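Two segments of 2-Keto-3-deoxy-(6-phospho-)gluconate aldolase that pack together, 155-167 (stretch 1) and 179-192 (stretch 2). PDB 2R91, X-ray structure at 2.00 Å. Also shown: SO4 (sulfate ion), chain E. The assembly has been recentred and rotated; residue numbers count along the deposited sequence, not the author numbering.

Stretch 1 (155-167) TNESLAHTLAYKR
Stretch 2 179-192: DSLVFASFAVRLDG

The most unusual feature of the contact lies where the second helix closes in a Schellman motif: a water links this turn to stretch 1, accepting a weak bond from Lys-166 NZ (3.0 Å) and donating to Arg-189 O (3.1 Å). The two stretches run in the same general sense, with a CA–CA separation of 7.5 Å from Glu-157 to Leu-181 and 7.3 Å from Leu-163 to Leu-190; together they bury 560 Å².

Stretch 1 opens with extended residues, Thr-155 (phi/psi -89/97) and Asn-156 (-162/133), turns at Glu-157 (-74/-17) and Ser-158 (-87/101), and is helical from Leu-159 to the end of the stretch, and the helix runs on beyond it. Ser-158, chi1 t, caps this helix by accepting from His-161 N at OG (3.2 Å), while Ser-158 N donates to Asn-156 OD1 (2.9 Å), which ties the approach to the helix start. In stretch 2 the helix spans Val-182 to Ala-187, with Leu-181 (-116/17) at its N-cap position. Leu-181 O takes two bonds, from Ser-185 N (2.8 Å) and from Ser-185 OG (2.7 Å). In the Schellman motif, Arg-189 has positive phi (56/51), Arg-189 N bonds Phe-186 O (3.0 Å) and Leu-190 N bonds Ser-185 O (3.0 Å). Leu-190 then extends (-64/169).

Leu-159, chi1 t and chi2 p, is the centre of the apolar packing and has the largest covered area, its CA-to-CB bond pointing toward stretch 2. Its CD2 meets Ala-184 CB at 3.8 Å and Val-188 CG1 at 4.1 Å, and its CD1 lies 4.1 Å from Leu-190 CD1. The small Ala-184 side chain points toward stretch 1 and meets this leucine directly. Leu-181 (m, t) places CD1 against the turn before the first helix, 3.5 Å from both Asn-156 O and Glu-157 O and 4.3 Å from Leu-159 CB.

One turn on, Leu-163 (m, t) leaves its backbone sideways, yet its CD2 reaches Val-188 CG2 and Leu-190 CD2, each at 3.9 Å. Leu-190 (m, t) also starts sideways and its end comes nearer: Leu-190 CD2 packs on Leu-163 CD2, and Leu-190 CD1 lies 3.7 Å from Thr-162 CG2. Val-188 and Thr-162 both have chi1 m.

Near the starts of the two stretches, the CA-to-CB bond of Glu-157 (m, m, chi3 -33°) points sideways, but the end of the side chain comes nearer, and Glu-157 OE1 accepts a hydrogen bond from Ser-180 OG (2.9 Å; Ser-180 chi1 p). Near their ends, the CA-to-CB bond of Lys-166 points toward stretch 2, with chi1 t, chi2 103°, chi3 -143° and chi4 m. Lys-166 NZ forms a salt bridge with Asp-191 OD2 (3.5 Å; Asp-191 chi1 m, chi2 -77°), but this OD2 is crowded in the model, so the salt-bridge length is approximate.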

# COMPACT_ATOMS: atom_id res chain seq x y z
N THR A 155 -14.80 9.92 1.43
CA THR A 155 -14.48 9.35 2.75
C THR A 155 -13.01 8.99 2.65
O THR A 155 -12.65 7.95 2.12
CB THR A 155 -15.38 8.15 3.16
OG1 THR A 155 -16.72 8.62 3.33
CG2 THR A 155 -14.94 7.59 4.52
N ASN A 156 -12.16 9.89 3.13
CA ASN A 156 -10.76 9.92 2.74
C ASN A 156 -9.95 10.73 3.76
O ASN A 156 -10.38 11.83 4.12
CB ASN A 156 -10.67 10.62 1.37
CG ASN A 156 -9.39 10.31 0.63
OD1 ASN A 156 -8.29 10.30 1.21
ND2 ASN A 156 -9.52 10.00 -0.65
N GLU A 157 -8.81 10.20 4.21
CA GLU A 157 -7.95 10.92 5.15
C GLU A 157 -7.19 12.07 4.48
O GLU A 157 -6.67 12.96 5.17
CB GLU A 157 -6.94 9.99 5.84
CG GLU A 157 -7.54 8.92 6.75
CD GLU A 157 -8.27 9.45 8.00
OE1 GLU A 157 -7.88 10.52 8.59
OE2 GLU A 157 -9.23 8.76 8.41
N SER A 158 -7.10 12.05 3.15
CA SER A 158 -6.39 13.12 2.45
C SER A 158 -7.31 14.33 2.14
O SER A 158 -8.10 14.30 1.20
CB SER A 158 -5.73 12.56 1.20
OG SER A 158 -5.27 13.61 0.37
N LEU A 159 -7.21 15.40 2.94
CA LEU A 159 -8.05 16.57 2.71
C LEU A 159 -7.78 17.20 1.34
O LEU A 159 -8.69 17.72 0.68
CB LEU A 159 -7.84 17.61 3.82
CG LEU A 159 -8.84 18.77 3.83
CD1 LEU A 159 -10.29 18.24 4.03
CD2 LEU A 159 -8.47 19.79 4.99
N ALA A 160 -6.53 17.14 0.89
CA ALA A 160 -6.19 17.68 -0.43
C ALA A 160 -6.91 16.93 -1.55
O ALA A 160 -7.33 17.51 -2.51
CB ALA A 160 -4.68 17.62 -0.66
N HIS A 161 -7.03 15.62 -1.42
CA HIS A 161 -7.75 14.80 -2.41
C HIS A 161 -9.20 15.34 -2.51
O HIS A 161 -9.74 15.56 -3.61
CB HIS A 161 -7.69 13.32 -1.95
CG HIS A 161 -8.26 12.35 -2.95
ND1 HIS A 161 -9.61 12.11 -3.05
CD2 HIS A 161 -7.66 11.58 -3.89
CE1 HIS A 161 -9.83 11.22 -4.01
NE2 HIS A 161 -8.66 10.87 -4.53
N THR A 162 -9.81 15.60 -1.36
CA THR A 162 -11.18 16.12 -1.33
C THR A 162 -11.29 17.53 -1.92
O THR A 162 -12.18 17.81 -2.75
CB THR A 162 -11.76 16.10 0.10
OG1 THR A 162 -11.59 14.81 0.65
CG2 THR A 162 -13.27 16.45 0.11
N LEU A 163 -10.37 18.41 -1.50
CA LEU A 163 -10.34 19.77 -2.02
C LEU A 163 -10.20 19.77 -3.54
O LEU A 163 -10.76 20.61 -4.22
CB LEU A 163 -9.17 20.57 -1.38
CG LEU A 163 -9.50 21.18 -0.01
CD1 LEU A 163 -8.22 21.53 0.78
CD2 LEU A 163 -10.39 22.43 -0.17
N ALA A 164 -9.44 18.84 -4.08
CA ALA A 164 -9.25 18.78 -5.52
C ALA A 164 -10.58 18.66 -6.29
O ALA A 164 -10.68 19.15 -7.42
CB ALA A 164 -8.30 17.64 -5.90
N TYR A 165 -11.62 18.06 -5.70
CA TYR A 165 -12.93 18.02 -6.40
C TYR A 165 -13.53 19.40 -6.56
O TYR A 165 -14.17 19.70 -7.57
CB TYR A 165 -13.95 17.12 -5.68
CG TYR A 165 -13.56 15.66 -5.61
CD1 TYR A 165 -13.73 14.81 -6.72
CD2 TYR A 165 -13.08 15.11 -4.43
CE1 TYR A 165 -13.41 13.48 -6.66
CE2 TYR A 165 -12.76 13.77 -4.36
CZ TYR A 165 -12.93 12.96 -5.49
OH TYR A 165 -12.60 11.63 -5.42
N LYS A 166 -13.34 20.25 -5.56
CA LYS A 166 -13.79 21.63 -5.64
C LYS A 166 -13.03 22.38 -6.74
O LYS A 166 -13.56 23.24 -7.40
CB LYS A 166 -13.54 22.29 -4.28
CG LYS A 166 -14.49 23.37 -3.93
CD LYS A 166 -15.48 22.83 -2.91
CE LYS A 166 -16.86 23.43 -3.19
NZ LYS A 166 -16.85 24.78 -2.67
N ARG A 167 -11.77 22.01 -6.95
CA ARG A 167 -10.96 22.63 -7.98
C ARG A 167 -11.41 22.22 -9.38
O ARG A 167 -11.56 23.08 -10.27
CB ARG A 167 -9.49 22.27 -7.75
CG ARG A 167 -8.50 22.87 -8.74
CD ARG A 167 -7.12 22.31 -8.43
NE ARG A 167 -6.36 22.12 -9.66
CZ ARG A 167 -5.42 21.20 -9.84
NH1 ARG A 167 -5.12 20.31 -8.88
NH2 ARG A 167 -4.79 21.18 -10.99
N ASP A 179 -14.34 11.30 10.02
CA ASP A 179 -14.62 11.91 11.35
C ASP A 179 -13.43 12.75 11.87
O ASP A 179 -13.62 13.71 12.62
CB ASP A 179 -14.90 10.82 12.36
CG ASP A 179 -16.28 10.19 12.15
OD1 ASP A 179 -17.29 10.86 12.39
OD2 ASP A 179 -16.32 9.04 11.72
N SER A 180 -12.22 12.36 11.47
CA SER A 180 -11.02 13.08 11.95
C SER A 180 -10.84 14.42 11.24
O SER A 180 -9.96 15.21 11.62
CB SER A 180 -9.81 12.19 11.72
OG SER A 180 -9.55 12.18 10.32
N LEU A 181 -11.64 14.68 10.20
CA LEU A 181 -11.52 15.92 9.39
C LEU A 181 -12.73 16.87 9.44
O LEU A 181 -12.87 17.75 8.57
CB LEU A 181 -11.15 15.61 7.93
CG LEU A 181 -9.77 14.99 7.67
CD1 LEU A 181 -9.60 14.53 6.21
CD2 LEU A 181 -8.66 16.03 8.08
N VAL A 182 -13.62 16.71 10.42
CA VAL A 182 -14.79 17.60 10.51
C VAL A 182 -14.39 19.08 10.69
O VAL A 182 -14.81 19.96 9.94
CB VAL A 182 -15.73 17.16 11.65
CG1 VAL A 182 -16.82 18.21 11.90
CG2 VAL A 182 -16.39 15.76 11.28
N PHE A 183 -13.59 19.32 11.72
CA PHE A 183 -13.01 20.64 11.94
C PHE A 183 -12.33 21.17 10.68
O PHE A 183 -12.70 22.23 10.17
CB PHE A 183 -12.06 20.54 13.16
CG PHE A 183 -11.01 21.60 13.23
CD1 PHE A 183 -11.33 22.94 13.05
CD2 PHE A 183 -9.70 21.25 13.56
CE1 PHE A 183 -10.33 23.94 13.14
CE2 PHE A 183 -8.69 22.24 13.66
CZ PHE A 183 -9.00 23.56 13.47
N ALA A 184 -11.38 20.43 10.14
CA ALA A 184 -10.64 20.85 8.97
C ALA A 184 -11.53 21.15 7.74
O ALA A 184 -11.32 22.13 7.02
CB ALA A 184 -9.58 19.83 8.61
N SER A 185 -12.52 20.29 7.50
CA SER A 185 -13.49 20.53 6.40
C SER A 185 -14.22 21.87 6.52
O SER A 185 -14.37 22.59 5.54
CB SER A 185 -14.53 19.40 6.37
OG SER A 185 -13.90 18.16 6.14
N PHE A 186 -14.75 22.19 7.69
CA PHE A 186 -15.38 23.51 7.88
C PHE A 186 -14.37 24.66 7.72
O PHE A 186 -14.66 25.70 7.08
CB PHE A 186 -16.08 23.57 9.22
CG PHE A 186 -17.29 22.64 9.31
CD1 PHE A 186 -18.24 22.58 8.29
CD2 PHE A 186 -17.47 21.85 10.44
CE1 PHE A 186 -19.37 21.71 8.40
CE2 PHE A 186 -18.57 20.99 10.56
CZ PHE A 186 -19.52 20.94 9.53
N ALA A 187 -13.19 24.46 8.28
CA ALA A 187 -12.10 25.47 8.18
C ALA A 187 -11.72 25.81 6.74
O ALA A 187 -11.42 26.98 6.40
CB ALA A 187 -10.89 24.97 8.95
N VAL A 188 -11.72 24.81 5.87
CA VAL A 188 -11.35 25.08 4.48
C VAL A 188 -12.59 25.36 3.63
O VAL A 188 -12.47 25.56 2.41
CB VAL A 188 -10.47 23.96 3.83
CG1 VAL A 188 -9.14 23.78 4.59
CG2 VAL A 188 -11.25 22.62 3.68
N ARG A 189 -13.75 25.42 4.27
CA ARG A 189 -15.02 25.68 3.57
C ARG A 189 -15.34 24.70 2.44
O ARG A 189 -15.65 25.09 1.29
CB ARG A 189 -15.14 27.15 3.09
CG ARG A 189 -14.93 28.13 4.24
CD ARG A 189 -15.51 29.51 3.98
NE ARG A 189 -15.42 30.32 5.20
CZ ARG A 189 -15.49 31.66 5.24
NH1 ARG A 189 -15.65 32.36 4.11
NH2 ARG A 189 -15.39 32.30 6.40
N LEU A 190 -15.25 23.41 2.76
CA LEU A 190 -15.92 22.40 1.93
C LEU A 190 -17.41 22.71 2.06
O LEU A 190 -17.82 23.49 2.91
CB LEU A 190 -15.60 20.99 2.45
CG LEU A 190 -14.15 20.53 2.23
CD1 LEU A 190 -14.09 19.07 2.61
CD2 LEU A 190 -13.74 20.73 0.76
N ASP A 191 -18.25 22.08 1.23
CA ASP A 191 -19.68 22.32 1.36
C ASP A 191 -20.26 21.69 2.61
O ASP A 191 -21.36 22.01 3.01
CB ASP A 191 -20.37 21.84 0.11
CG ASP A 191 -19.94 22.62 -1.07
OD1 ASP A 191 -20.43 23.76 -1.21
OD2 ASP A 191 -19.06 22.16 -1.81
N GLY A 192 -19.53 20.76 3.21
CA GLY A 192 -20.02 20.14 4.42
C GLY A 192 -19.24 18.90 4.77
O GLY A 192 -18.16 18.60 4.17
S SO4 E . -19.47 6.64 5.65
O1 SO4 E . -18.63 6.78 4.43
O2 SO4 E . -19.42 7.99 6.28
O3 SO4 E . -20.80 6.10 5.49
O4 SO4 E . -18.88 5.67 6.61
O HOH W 1 -17.64 26.73 -0.51